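Local structure of bacteriohemerythrin (Methylococcus capsulatus, 4XPX) at residues A78-L83 / R110-N115; F10-G15 / N115-V120; K45-L50 / A88-K93; N29-T34 / A99-D104; M56-E61 / K82-C87. The protein reversibly binds dioxygen at a non-haem centre of two iron atoms and may store oxygen or deliver it to oxygen-requiring enzymes. All blocks are in the same frame, centred on the assembly; numbering follows the deposited sequence.

Contact 1 (A78-L83 / R110-N115). With FE2 (Fe (II) ion), chain B.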
# COMPACT_ATOMS: atom_id res chain seq x y z
N ALA A 78 13.35 -1.92 2.97
CA ALA A 78 13.84 -1.26 1.73
C ALA A 78 12.80 -1.25 0.65
O ALA A 78 12.68 -0.26 -0.10
CB ALA A 78 15.14 -1.89 1.30
N GLU A 79 12.03 -2.33 0.50
CA GLU A 79 10.94 -2.35 -0.48
C GLU A 79 9.90 -1.29 -0.16
O GLU A 79 9.44 -0.54 -1.03
CB GLU A 79 10.28 -3.70 -0.60
CG GLU A 79 11.21 -4.86 -0.93
CD GLU A 79 12.04 -4.77 -2.18
OE1 GLU A 79 11.72 -3.96 -3.07
OE2 GLU A 79 13.12 -5.52 -2.29
N HIS A 80 9.51 -1.22 1.09
CA HIS A 80 8.55 -0.17 1.55
C HIS A 80 9.09 1.20 1.22
O HIS A 80 8.35 2.07 0.67
CB HIS A 80 8.33 -0.23 3.04
CG HIS A 80 7.59 -1.43 3.51
ND1 HIS A 80 7.44 -1.67 4.86
CD2 HIS A 80 6.89 -2.42 2.91
CE1 HIS A 80 6.69 -2.76 5.01
NE2 HIS A 80 6.31 -3.22 3.82
N ASP A 81 10.36 1.46 1.56
CA ASP A 81 10.90 2.82 1.45
C ASP A 81 10.97 3.23 -0.02
O ASP A 81 10.71 4.45 -0.30
CB ASP A 81 12.22 2.90 2.13
CG ASP A 81 12.12 2.87 3.68
OD1 ASP A 81 11.08 3.11 4.26
OD2 ASP A 81 13.15 2.65 4.32
N LYS A 82 11.20 2.32 -0.93
CA LYS A 82 11.21 2.75 -2.35
C LYS A 82 9.78 3.14 -2.76
O LYS A 82 9.64 4.15 -3.48
CB LYS A 82 11.74 1.62 -3.22
CG LYS A 82 13.23 1.42 -3.27
CD LYS A 82 13.94 2.54 -3.91
CE LYS A 82 15.51 2.18 -3.96
NZ LYS A 82 16.16 3.40 -4.57
N LEU A 83 8.75 2.42 -2.32
CA LEU A 83 7.40 2.81 -2.64
C LEU A 83 7.05 4.14 -2.03
O LEU A 83 6.39 5.00 -2.72
CB LEU A 83 6.39 1.75 -2.28
CG LEU A 83 4.98 2.12 -2.74
CD1 LEU A 83 4.79 2.14 -4.24
CD2 LEU A 83 3.92 1.30 -2.12
N ARG A 110 -1.88 -1.04 -7.39
CA ARG A 110 -2.39 -2.40 -7.38
C ARG A 110 -1.29 -3.40 -7.73
O ARG A 110 -1.12 -4.42 -7.04
CB ARG A 110 -3.57 -2.49 -8.32
CG ARG A 110 -4.24 -3.87 -8.46
CD ARG A 110 -3.52 -4.90 -9.36
NE ARG A 110 -3.20 -4.42 -10.66
CZ ARG A 110 -4.07 -4.34 -11.64
NH1 ARG A 110 -5.33 -4.67 -11.51
NH2 ARG A 110 -3.58 -3.87 -12.79
N ASP A 111 -0.55 -3.17 -8.81
CA ASP A 111 0.53 -4.05 -9.21
C ASP A 111 1.53 -4.24 -8.08
O ASP A 111 1.99 -5.37 -7.80
CB ASP A 111 1.23 -3.55 -10.45
CG ASP A 111 0.43 -3.63 -11.69
OD1 ASP A 111 -0.60 -4.34 -11.73
OD2 ASP A 111 0.83 -3.03 -12.75
N TRP A 112 1.92 -3.12 -7.45
CA TRP A 112 2.90 -3.20 -6.38
C TRP A 112 2.35 -4.07 -5.26
O TRP A 112 3.09 -4.95 -4.73
CB TRP A 112 3.23 -1.78 -5.89
CG TRP A 112 4.36 -1.75 -4.92
CD1 TRP A 112 5.69 -1.53 -5.24
CD2 TRP A 112 4.32 -2.02 -3.53
NE1 TRP A 112 6.45 -1.59 -4.13
CE2 TRP A 112 5.65 -1.91 -3.05
CE3 TRP A 112 3.33 -2.28 -2.62
CZ2 TRP A 112 6.00 -2.10 -1.72
CZ3 TRP A 112 3.64 -2.47 -1.30
CH2 TRP A 112 4.99 -2.38 -0.87
N LEU A 113 1.10 -3.86 -4.86
CA LEU A 113 0.51 -4.58 -3.74
C LEU A 113 0.35 -6.06 -4.06
O LEU A 113 0.61 -6.90 -3.16
CB LEU A 113 -0.86 -4.01 -3.41
CG LEU A 113 -0.84 -2.58 -2.77
CD1 LEU A 113 -2.25 -1.98 -2.86
CD2 LEU A 113 -0.39 -2.69 -1.31
N VAL A 114 -0.13 -6.39 -5.24
CA VAL A 114 -0.41 -7.77 -5.57
C VAL A 114 0.89 -8.58 -5.68
O VAL A 114 0.83 -9.81 -5.56
CB VAL A 114 -1.35 -7.96 -6.71
CG1 VAL A 114 -2.72 -7.24 -6.38
CG2 VAL A 114 -0.83 -7.68 -7.88
N ASN A 115 2.03 -7.90 -6.00
CA ASN A 115 3.30 -8.59 -5.88
C ASN A 115 3.83 -8.60 -4.44
O ASN A 115 4.48 -9.56 -4.03
CB ASN A 115 4.34 -7.97 -6.81
CG ASN A 115 4.06 -8.26 -8.27
OD1 ASN A 115 4.31 -9.37 -8.75
ND2 ASN A 115 3.55 -7.27 -8.99
FE FE2 B . 5.22 -5.11 3.61
O HOH W 1 9.20 -0.60 -3.82
O HOH W 2 3.29 -4.03 3.06

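Contact 2 (F10-G15 / N115-V120). With FE2 (Fe (II) ion), chain B.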
# COMPACT_ATOMS: atom_id res chain seq x y z
N PHE A 10 -3.79 -13.48 -0.56
CA PHE A 10 -3.13 -12.43 0.18
C PHE A 10 -3.03 -12.69 1.63
O PHE A 10 -2.37 -11.89 2.37
CB PHE A 10 -3.81 -11.08 -0.04
CG PHE A 10 -3.84 -10.66 -1.49
CD1 PHE A 10 -2.68 -10.58 -2.22
CD2 PHE A 10 -5.03 -10.38 -2.11
CE1 PHE A 10 -2.73 -10.25 -3.55
CE2 PHE A 10 -5.09 -10.11 -3.48
CZ PHE A 10 -3.90 -10.03 -4.18
N GLY A 11 -3.63 -13.74 2.18
CA GLY A 11 -3.59 -13.94 3.62
C GLY A 11 -2.22 -14.16 4.15
O GLY A 11 -1.51 -15.00 3.63
N THR A 12 -1.84 -13.46 5.20
CA THR A 12 -0.54 -13.52 5.82
C THR A 12 -0.50 -14.34 7.06
O THR A 12 0.60 -14.59 7.59
CB THR A 12 -0.00 -12.13 6.17
OG1 THR A 12 -0.81 -11.56 7.19
CG2 THR A 12 0.13 -11.23 4.95
N ASN A 13 -1.55 -14.70 7.60
CA ASN A 13 -1.79 -15.32 8.90
C ASN A 13 -1.46 -14.37 10.03
O ASN A 13 -1.33 -14.85 11.20
CB ASN A 13 -0.98 -16.61 9.03
CG ASN A 13 -1.40 -17.44 10.23
OD1 ASN A 13 -2.56 -17.42 10.63
ND2 ASN A 13 -0.45 -18.17 10.81
N VAL A 14 -1.43 -13.02 9.76
CA VAL A 14 -1.14 -11.99 10.75
C VAL A 14 -2.34 -11.06 10.73
O VAL A 14 -2.61 -10.34 9.72
CB VAL A 14 0.15 -11.23 10.44
CG1 VAL A 14 0.40 -10.18 11.49
CG2 VAL A 14 1.31 -12.22 10.38
N GLY A 15 -3.14 -11.07 11.81
CA GLY A 15 -4.46 -10.37 11.74
C GLY A 15 -4.33 -8.89 11.47
O GLY A 15 -5.09 -8.37 10.61
N ASN A 115 2.03 -7.90 -6.00
CA ASN A 115 3.30 -8.59 -5.88
C ASN A 115 3.83 -8.60 -4.44
O ASN A 115 4.48 -9.56 -4.03
CB ASN A 115 4.34 -7.97 -6.81
CG ASN A 115 4.06 -8.26 -8.27
OD1 ASN A 115 4.31 -9.37 -8.75
ND2 ASN A 115 3.55 -7.27 -8.99
N HIS A 116 3.80 -7.46 -3.76
CA HIS A 116 4.46 -7.38 -2.47
C HIS A 116 3.78 -8.26 -1.42
O HIS A 116 4.47 -8.88 -0.60
CB HIS A 116 4.34 -5.91 -1.96
CG HIS A 116 5.04 -5.66 -0.65
ND1 HIS A 116 6.39 -5.41 -0.54
CD2 HIS A 116 4.53 -5.63 0.60
CE1 HIS A 116 6.67 -5.21 0.75
NE2 HIS A 116 5.58 -5.32 1.49
N ILE A 117 2.46 -8.28 -1.37
CA ILE A 117 1.81 -8.99 -0.29
C ILE A 117 2.13 -10.50 -0.34
O ILE A 117 2.57 -11.08 0.64
CB ILE A 117 0.33 -8.66 -0.18
CG1 ILE A 117 0.15 -7.20 0.22
CG2 ILE A 117 -0.33 -9.61 0.84
CD1 ILE A 117 -1.26 -6.68 0.01
N PRO A 118 2.00 -11.17 -1.49
CA PRO A 118 2.28 -12.63 -1.52
C PRO A 118 3.76 -12.91 -1.44
O PRO A 118 4.12 -13.97 -0.89
CB PRO A 118 1.74 -13.08 -2.86
CG PRO A 118 0.75 -12.03 -3.27
CD PRO A 118 1.31 -10.79 -2.75
N LYS A 119 4.63 -12.09 -2.03
CA LYS A 119 6.04 -12.45 -2.17
C LYS A 119 6.91 -11.90 -1.07
O LYS A 119 8.10 -12.34 -0.94
CB LYS A 119 6.61 -12.04 -3.55
CG LYS A 119 5.88 -12.66 -4.66
CD LYS A 119 6.29 -12.58 -6.00
CE LYS A 119 5.19 -13.33 -6.82
NZ LYS A 119 4.18 -12.41 -7.47
N VAL A 120 6.40 -10.90 -0.34
CA VAL A 120 7.20 -10.24 0.68
C VAL A 120 6.48 -10.33 2.02
O VAL A 120 7.02 -10.85 2.99
CB VAL A 120 7.55 -8.76 0.29
CG1 VAL A 120 8.53 -8.19 1.31
CG2 VAL A 120 8.11 -8.70 -1.11
FE FE2 B . 5.22 -5.11 3.61
O HOH W 2 3.29 -4.03 3.06

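Contact 3 (K45-L50 / A88-K93)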
# COMPACT_ATOMS: atom_id res chain seq x y z
N LYS A 45 -7.72 14.46 -2.41
CA LYS A 45 -8.09 14.10 -1.03
C LYS A 45 -7.93 12.61 -0.87
O LYS A 45 -7.41 12.13 0.21
CB LYS A 45 -9.51 14.50 -0.68
CG LYS A 45 -9.75 15.98 -0.55
CD LYS A 45 -11.18 16.27 -0.07
CE LYS A 45 -11.48 17.77 -0.24
NZ LYS A 45 -10.66 18.69 0.61
N GLN A 46 -8.38 11.80 -1.80
CA GLN A 46 -8.33 10.37 -1.68
C GLN A 46 -6.88 9.87 -1.84
O GLN A 46 -6.46 8.93 -1.11
CB GLN A 46 -9.27 9.69 -2.67
CG GLN A 46 -9.38 8.18 -2.45
CD GLN A 46 -9.99 7.82 -1.12
OE1 GLN A 46 -10.82 8.60 -0.58
NE2 GLN A 46 -9.67 6.65 -0.58
N LEU A 47 -6.11 10.50 -2.74
CA LEU A 47 -4.71 10.17 -2.89
C LEU A 47 -3.98 10.36 -1.54
O LEU A 47 -3.20 9.49 -1.08
CB LEU A 47 -4.08 11.09 -3.94
CG LEU A 47 -2.58 10.95 -4.15
CD1 LEU A 47 -2.24 9.65 -4.78
CD2 LEU A 47 -2.03 12.17 -4.93
N ASP A 48 -4.18 11.53 -0.97
CA ASP A 48 -3.46 11.82 0.29
C ASP A 48 -3.88 10.87 1.41
O ASP A 48 -3.04 10.42 2.17
CB ASP A 48 -3.67 13.25 0.69
CG ASP A 48 -2.99 14.27 -0.23
OD1 ASP A 48 -2.14 13.94 -1.03
OD2 ASP A 48 -3.37 15.51 -0.11
N ALA A 49 -5.15 10.57 1.51
CA ALA A 49 -5.63 9.64 2.54
C ALA A 49 -5.01 8.27 2.37
O ALA A 49 -4.60 7.62 3.33
CB ALA A 49 -7.17 9.58 2.53
N LEU A 50 -5.00 7.78 1.13
CA LEU A 50 -4.43 6.47 0.83
C LEU A 50 -2.95 6.44 1.21
O LEU A 50 -2.48 5.48 1.88
CB LEU A 50 -4.57 6.17 -0.66
CG LEU A 50 -3.78 4.94 -1.14
CD1 LEU A 50 -4.26 3.66 -0.55
CD2 LEU A 50 -3.86 4.90 -2.69
N ALA A 88 5.63 9.83 -2.46
CA ALA A 88 5.92 11.20 -2.12
C ALA A 88 6.21 12.03 -3.29
O ALA A 88 5.78 13.20 -3.38
CB ALA A 88 7.06 11.20 -1.09
N ASP A 89 6.93 11.50 -4.27
CA ASP A 89 7.23 12.20 -5.51
C ASP A 89 5.98 12.45 -6.30
O ASP A 89 5.80 13.58 -6.87
CB ASP A 89 8.25 11.43 -6.32
CG ASP A 89 8.58 12.07 -7.64
OD1 ASP A 89 9.20 13.17 -7.61
OD2 ASP A 89 8.16 11.57 -8.74
N LEU A 90 5.09 11.49 -6.37
CA LEU A 90 3.82 11.67 -7.04
C LEU A 90 3.03 12.76 -6.32
O LEU A 90 2.44 13.63 -7.04
CB LEU A 90 3.03 10.36 -7.00
CG LEU A 90 1.61 10.48 -7.40
CD1 LEU A 90 1.56 10.86 -8.85
CD2 LEU A 90 0.96 9.11 -7.22
N GLN A 91 2.96 12.75 -5.02
CA GLN A 91 2.25 13.80 -4.32
C GLN A 91 2.86 15.15 -4.63
O GLN A 91 2.09 16.16 -4.83
CB GLN A 91 2.26 13.58 -2.81
CG GLN A 91 1.29 12.46 -2.37
CD GLN A 91 1.36 12.29 -0.89
OE1 GLN A 91 2.48 11.96 -0.38
NE2 GLN A 91 0.28 12.37 -0.22
N LYS A 92 4.16 15.27 -4.62
CA LYS A 92 4.78 16.57 -4.88
C LYS A 92 4.34 17.02 -6.27
O LYS A 92 3.94 18.22 -6.44
CB LYS A 92 6.28 16.45 -4.77
CG LYS A 92 6.73 16.34 -3.22
CD LYS A 92 8.19 15.87 -3.12
CE LYS A 92 8.40 15.37 -1.75
NZ LYS A 92 9.85 14.75 -1.79
N LYS A 93 4.45 16.22 -7.25
CA LYS A 93 4.11 16.62 -8.62
C LYS A 93 2.63 16.86 -8.77
O LYS A 93 2.23 17.90 -9.41
CB LYS A 93 4.61 15.62 -9.66
CG LYS A 93 6.09 15.58 -9.74
CD LYS A 93 6.50 14.34 -10.48
CE LYS A 93 7.92 14.31 -11.04
NZ LYS A 93 8.96 14.70 -10.05
O HOH W 3 -0.77 11.92 2.55

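Contact 4 (N29-T34 / A99-D104)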
# COMPACT_ATOMS: atom_id res chain seq x y z
N ASN A 29 -9.46 1.26 -4.24
CA ASN A 29 -10.65 1.15 -5.07
C ASN A 29 -11.37 2.46 -5.17
O ASN A 29 -11.87 2.81 -6.28
CB ASN A 29 -11.58 0.06 -4.49
CG ASN A 29 -11.05 -1.33 -4.79
OD1 ASN A 29 -10.17 -1.50 -5.62
ND2 ASN A 29 -11.58 -2.35 -4.11
N LYS A 30 -11.48 3.20 -4.07
CA LYS A 30 -12.10 4.51 -4.11
C LYS A 30 -11.31 5.43 -4.99
O LYS A 30 -11.93 6.17 -5.83
CB LYS A 30 -12.26 5.09 -2.73
CG LYS A 30 -13.29 4.46 -1.89
CD LYS A 30 -13.31 5.06 -0.51
CE LYS A 30 -14.37 4.47 0.47
NZ LYS A 30 -15.65 4.26 -0.22
N LEU A 31 -10.02 5.47 -4.85
CA LEU A 31 -9.21 6.34 -5.69
C LEU A 31 -9.34 5.96 -7.14
O LEU A 31 -9.43 6.88 -8.03
CB LEU A 31 -7.74 6.26 -5.27
CG LEU A 31 -6.79 7.22 -6.04
CD1 LEU A 31 -7.17 8.67 -5.96
CD2 LEU A 31 -5.36 7.01 -5.54
N HIS A 32 -9.45 4.75 -7.44
CA HIS A 32 -9.47 4.23 -8.83
C HIS A 32 -10.66 4.74 -9.58
O HIS A 32 -10.56 5.13 -10.76
CB HIS A 32 -9.46 2.70 -8.83
CG HIS A 32 -9.43 2.10 -10.20
ND1 HIS A 32 -8.40 2.31 -11.09
CD2 HIS A 32 -10.32 1.29 -10.83
CE1 HIS A 32 -8.65 1.66 -12.21
NE2 HIS A 32 -9.80 1.03 -12.08
N ASP A 33 -11.84 4.70 -8.79
CA ASP A 33 -13.10 5.22 -9.31
C ASP A 33 -13.03 6.69 -9.52
O ASP A 33 -13.43 7.23 -10.60
CB ASP A 33 -14.23 4.77 -8.39
CG ASP A 33 -14.56 3.31 -8.49
OD1 ASP A 33 -14.16 2.58 -9.42
OD2 ASP A 33 -15.28 2.92 -7.55
N THR A 34 -12.54 7.41 -8.60
CA THR A 34 -12.44 8.87 -8.71
C THR A 34 -11.48 9.27 -9.79
O THR A 34 -11.64 10.38 -10.47
CB THR A 34 -12.13 9.41 -7.33
OG1 THR A 34 -13.09 8.90 -6.35
CG2 THR A 34 -12.13 10.91 -7.34
N ALA A 99 1.66 16.87 -12.53
CA ALA A 99 1.27 15.50 -12.96
C ALA A 99 -0.13 15.29 -12.55
O ALA A 99 -0.62 15.85 -11.63
CB ALA A 99 2.18 14.51 -12.25
N GLU A 100 -0.80 14.37 -13.28
CA GLU A 100 -2.15 13.99 -13.00
C GLU A 100 -2.16 12.61 -12.37
O GLU A 100 -1.19 11.85 -12.55
CB GLU A 100 -3.02 13.95 -14.24
CG GLU A 100 -3.15 15.31 -14.95
CD GLU A 100 -3.61 16.43 -14.02
OE1 GLU A 100 -4.24 16.30 -12.94
OE2 GLU A 100 -3.22 17.60 -14.29
N VAL A 101 -3.18 12.33 -11.62
CA VAL A 101 -3.45 10.99 -11.13
C VAL A 101 -4.56 10.42 -11.99
O VAL A 101 -5.60 11.07 -12.18
CB VAL A 101 -3.78 11.06 -9.65
CG1 VAL A 101 -4.41 9.79 -9.19
CG2 VAL A 101 -2.42 11.39 -8.90
N ASN A 102 -4.36 9.20 -12.50
CA ASN A 102 -5.33 8.55 -13.37
C ASN A 102 -5.33 7.07 -13.04
O ASN A 102 -4.71 6.64 -12.06
CB ASN A 102 -5.05 8.91 -14.79
CG ASN A 102 -3.69 8.48 -15.20
OD1 ASN A 102 -3.17 7.43 -14.78
ND2 ASN A 102 -3.02 9.28 -16.06
N GLN A 103 -6.07 6.29 -13.80
CA GLN A 103 -6.20 4.88 -13.49
C GLN A 103 -4.88 4.11 -13.75
O GLN A 103 -4.76 2.94 -13.29
CB GLN A 103 -7.36 4.21 -14.18
CG GLN A 103 -8.68 4.70 -13.61
CD GLN A 103 -9.88 3.89 -14.04
OE1 GLN A 103 -9.86 3.22 -15.10
NE2 GLN A 103 -10.92 3.92 -13.23
N ASP A 104 -3.89 4.70 -14.47
CA ASP A 104 -2.59 4.04 -14.45
C ASP A 104 -1.90 4.21 -13.12
O ASP A 104 -1.12 3.31 -12.72
CB ASP A 104 -1.67 4.62 -15.53
CG ASP A 104 -2.06 4.24 -16.90
OD1 ASP A 104 -3.13 3.75 -17.18
OD2 ASP A 104 -1.13 4.37 -17.76

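Contact 5 (M56-E61 / K82-C87). With FE2 (Fe (II) ion), chain C; FE2 (Fe (II) ion), chain B.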
# COMPACT_ATOMS: atom_id res chain seq x y z
N MET A 56 1.49 4.42 7.27
CA MET A 56 1.22 3.91 8.59
C MET A 56 1.25 2.40 8.63
O MET A 56 1.83 1.79 9.59
CB MET A 56 -0.14 4.45 9.06
CG MET A 56 -0.49 4.08 10.46
SD MET A 56 -1.15 2.41 10.56
CE MET A 56 -2.60 2.46 9.54
N HIS A 57 0.71 1.73 7.61
CA HIS A 57 0.76 0.30 7.51
C HIS A 57 2.22 -0.18 7.48
O HIS A 57 2.60 -1.18 8.17
CB HIS A 57 0.02 -0.13 6.25
CG HIS A 57 0.27 -1.58 5.90
ND1 HIS A 57 -0.01 -2.63 6.74
CD2 HIS A 57 0.86 -2.14 4.81
CE1 HIS A 57 0.40 -3.77 6.15
NE2 HIS A 57 0.93 -3.50 4.98
N PHE A 58 3.03 0.44 6.67
CA PHE A 58 4.44 0.06 6.59
C PHE A 58 5.09 0.19 7.94
O PHE A 58 5.89 -0.70 8.35
CB PHE A 58 5.18 0.90 5.55
CG PHE A 58 4.77 0.61 4.10
CD1 PHE A 58 5.24 1.49 3.13
CD2 PHE A 58 4.03 -0.49 3.73
CE1 PHE A 58 4.96 1.26 1.79
CE2 PHE A 58 3.78 -0.66 2.38
CZ PHE A 58 4.24 0.16 1.42
N LYS A 59 4.84 1.25 8.65
CA LYS A 59 5.41 1.45 10.00
C LYS A 59 4.94 0.35 10.90
O LYS A 59 5.72 -0.11 11.79
CB LYS A 59 5.06 2.83 10.51
CG LYS A 59 5.78 3.94 9.87
CD LYS A 59 5.25 5.26 10.49
CE LYS A 59 5.89 6.46 9.85
NZ LYS A 59 5.11 7.55 10.56
N SER A 60 3.69 -0.05 10.80
CA SER A 60 3.18 -1.10 11.65
C SER A 60 3.88 -2.41 11.41
O SER A 60 4.32 -3.11 12.38
CB SER A 60 1.69 -1.29 11.40
OG SER A 60 0.89 -0.13 11.65
N GLU A 61 4.03 -2.80 10.15
CA GLU A 61 4.74 -4.02 9.82
C GLU A 61 6.21 -3.89 10.29
O GLU A 61 6.77 -4.89 10.85
CB GLU A 61 4.79 -4.27 8.31
CG GLU A 61 3.47 -4.74 7.72
CD GLU A 61 3.63 -5.14 6.26
OE1 GLU A 61 4.69 -4.91 5.70
OE2 GLU A 61 2.62 -5.72 5.72
N LYS A 82 11.20 2.32 -0.93
CA LYS A 82 11.21 2.75 -2.35
C LYS A 82 9.78 3.14 -2.76
O LYS A 82 9.64 4.15 -3.48
CB LYS A 82 11.74 1.62 -3.22
CG LYS A 82 13.23 1.42 -3.27
CD LYS A 82 13.94 2.54 -3.91
CE LYS A 82 15.51 2.18 -3.96
NZ LYS A 82 16.16 3.40 -4.57
N LEU A 83 8.75 2.42 -2.32
CA LEU A 83 7.40 2.81 -2.64
C LEU A 83 7.05 4.14 -2.03
O LEU A 83 6.39 5.00 -2.72
CB LEU A 83 6.39 1.75 -2.28
CG LEU A 83 4.98 2.12 -2.74
CD1 LEU A 83 4.79 2.14 -4.24
CD2 LEU A 83 3.92 1.30 -2.12
N VAL A 84 7.37 4.34 -0.81
CA VAL A 84 7.07 5.65 -0.16
C VAL A 84 7.74 6.75 -0.98
O VAL A 84 7.09 7.81 -1.19
CB VAL A 84 7.53 5.67 1.32
CG1 VAL A 84 7.26 7.05 1.87
CG2 VAL A 84 6.78 4.63 2.11
N GLY A 85 8.96 6.56 -1.47
CA GLY A 85 9.61 7.62 -2.25
C GLY A 85 8.84 7.85 -3.55
O GLY A 85 8.70 9.07 -3.95
N VAL A 86 8.35 6.84 -4.21
CA VAL A 86 7.56 7.03 -5.44
C VAL A 86 6.29 7.80 -5.08
O VAL A 86 5.88 8.72 -5.84
CB VAL A 86 7.24 5.65 -6.03
CG1 VAL A 86 6.18 5.76 -7.13
CG2 VAL A 86 8.49 5.00 -6.56
N CYS A 87 5.62 7.41 -4.01
CA CYS A 87 4.38 8.05 -3.59
C CYS A 87 4.60 9.53 -3.21
O CYS A 87 3.75 10.41 -3.62
CB CYS A 87 3.66 7.27 -2.53
SG CYS A 87 2.98 5.76 -3.09
FE FE2 C . 1.76 -5.07 3.77
FE FE2 B . 5.22 -5.11 3.61
O HOH W 2 3.29 -4.03 3.06
O HOH W 4 1.10 -3.97 1.61

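Contact 1 (A78-L83 / R110-N115)
Leu83 and Trp112 reach for each other from opposite directions, and the leucine ends over the face of the indole. Its CD2 methyl lies 3.6 Å from the centroid of the Trp112 six-membered ring and only 10° off the ring normal, a CH-pi contact, while CD1 rests over the five-membered ring, 3.9 Å from Trp112 CD1. The indole gets there because Trp112 CG is anti to the backbone N (chi1 -172°), which carries the ring across the space between two nearly antiparallel helices. These belong to the four-helix bundle of the hemerythrin fold, and a residue as long as tryptophan suits axes 12.5 Å apart. The edge of the indole has a different role. A water in the ring plane accepts from Trp112 NE1 (2.9 Å) and donates to Glu79 O (2.8 Å), so the indole N-H is satisfied without a direct bond to the other helix. Farther round the rim, Trp112 CH2 comes within 4.2 Å of His80 CD2. His80 turns its NE2 to an iron at 2.2 Å, and its ND1 is hydrogen-bonded to Glu62, which together with the iron bond holds the imidazole's rotation. Trp112 also stacks on His116, another ligand of that iron.

Contact 2 (F10-G15 / N115-V120)
Phe10 meets helix 103-121 first through its backbone, where Phe10 O touches Ile117 CG2 at 3.4 Å. This methyl, anti to the backbone N of Ile117, is turned to Phe10 and lies 3.9 Å from Phe10 CB, the first atom of the side chain. Farther out, Phe10 CD1 touches two partners: Ile117 CG2 at 4.0 Å and Pro118 CG at 3.9 Å. Phe10 CE1 continues along the proline, again 3.9 Å from Pro118 CG, so Pro118 meets the edge of the aromatic ring near its plane. At the tip, CZ packs on Val114, one turn earlier in the helix. The side chains of Phe10 and Pro118 lie side by side, pointing the same way, whereas Ile117 crosses the phenylalanine at about a right angle. A branched isoleucine suits this place: CG2 meets both the end of helix 7-10 and, at Thr12 CG2, the loop after it, and the side chain also packs on His21 and Phe25 of helix 15-34. Thr12 OG1 accepts from Val14 N at 3.0 Å, an ST turn, and also bonds to Asp18. Pro118 has no N-H to give, and the helix kinks there, with a wider pi-type turn at 117-120. That irregular turn lies between His116 and Asp121, both iron ligands of the hemerythrin di-iron site.

Contact 3 (K45-L50 / A88-K93)
Asp48 OD1 is gripped by two donors: Gln91 NE2, 3.0 Å away across the contact, and His95, one turn beyond Gln91 on helix 73-95. The glutamine bond is fairly straight, with an N-H...O angle of 153°, but it arrives from above the carboxylate plane, and the two flat groups are turned 68° apart. Gln91 is extended beyond CG, which gives its amide the length to bridge segments whose axes pass 11.2 Å apart. The amide also donates to a water, at 3.0 Å from Gln91 NE2, that in turn donates to Asp48 O at 2.7 Å, so one nitrogen reaches the side chain of Asp48 directly and its backbone through the water. Inward of this polar edge, Leu47 CD1 meets Leu90 CD2 at 4.1 Å, and Leu47 CD2 packs on the aliphatic CG of Gln91. Leucines fit this inner side, where both also touch Val101 of the loop before helix 103-121. The contact joins helix 40-67 to helix 73-95, antiparallel partners in the bundle, while helix 15-34 packs against Gln46, Ala49 and Leu50 on the former.

Contact 4 (N29-T34 / A99-D104)
Two torsions bring His32 and Gln103 together: His32 CG is anti to its own N (chi1 -178°), which turns the imidazole to the side where Gln103 lies, and Gln103 is extended beyond CG, which carries its amide across the ring. The two planes are only 10° apart, so amide and imidazole stack face to face, with Gln103 NE2 3.3 Å above the plane, over the ring centre. Between the two side chains the nearest atoms are Gln103 CD and His32 CE1, 3.1 Å apart, a tight fit. The same NE2 donates to His32 O at 2.8 Å with a nearly straight N-H...O angle of 166°, reaching the carbonyl from above its plane. Glutamine suits the position, since a single amide can cover a ring and bond to the backbone beside it. The imidazole is held from a second direction, its ND1 being hydrogen-bonded to Thr106. Deeper in, Leu31 CD1 touches Val101 CG1 at 4.4 Å, and Val101 also packs on Ile43, Leu90 and Phe94. Asn102 is the N-cap of helix 103-121, its OD1 accepting a weak bond from Asp104 N. Stacked and bonded, the His32 ring has little freedom to turn, and the bond to His32 O ties helix 15-34 to the start of helix 103-121.

Contact 5 (M56-E61 / K82-C87)
The Phe58 ring is met at its edge, near its plane, by two aliphatic side chains of helix 73-95. Val84 CG2 sits 3.6 Å from Phe58 CD1, and Leu83 CD2 is 3.7 Å from Phe58 CZ, so the methyls follow one rim of the phenyl. Phe58 points its ring across the gap because CG is anti to the carbonyl carbon (chi1 -69°), and the ring stacks on His80, an iron ligand. A flat apolar residue suits this place between the aliphatic side chains of helix 73-95 and the metal site. Before and after Phe58 in the sequence come metal ligands. His57 NE2 binds one iron at 2.1 Å; Glu61 bridges the pair, OE2 to that iron and OE1 to the other, each at 2.2 Å. A water also bridges, 2.0 Å from the iron that holds His57. The second shell positions these ligands: His57 ND1 is hydrogen-bonded to Gln20, and Glu61 OE2 to Tyr124. Helix 40-67 thus faces helix 73-95 through Phe58 and helix 15-34 through His57, while Leu83 reaches on to helix 103-121.

In the fold
Contacts 1, 2 and 5 gather round the di-iron centre, all touching the same iron, and contacts 1 and 5 share Leu83, which therefore serves two helix interfaces of the core. Contacts 3 and 4 lie toward the other end of the bundle, on the opposite side of the chain's centre from contact 2, about 24 Å away between centres; they touch each other, for instance through Gln46 and Leu31. Chemistry follows place. Near the metals no direct hydrogen bond crosses between segments, and aromatic and aliphatic surfaces do the packing beside the ligands. At the far end, each contact instead uses a glutamine amide, in contact 3 at a partly exposed edge and in contact 4 beside a buried histidine.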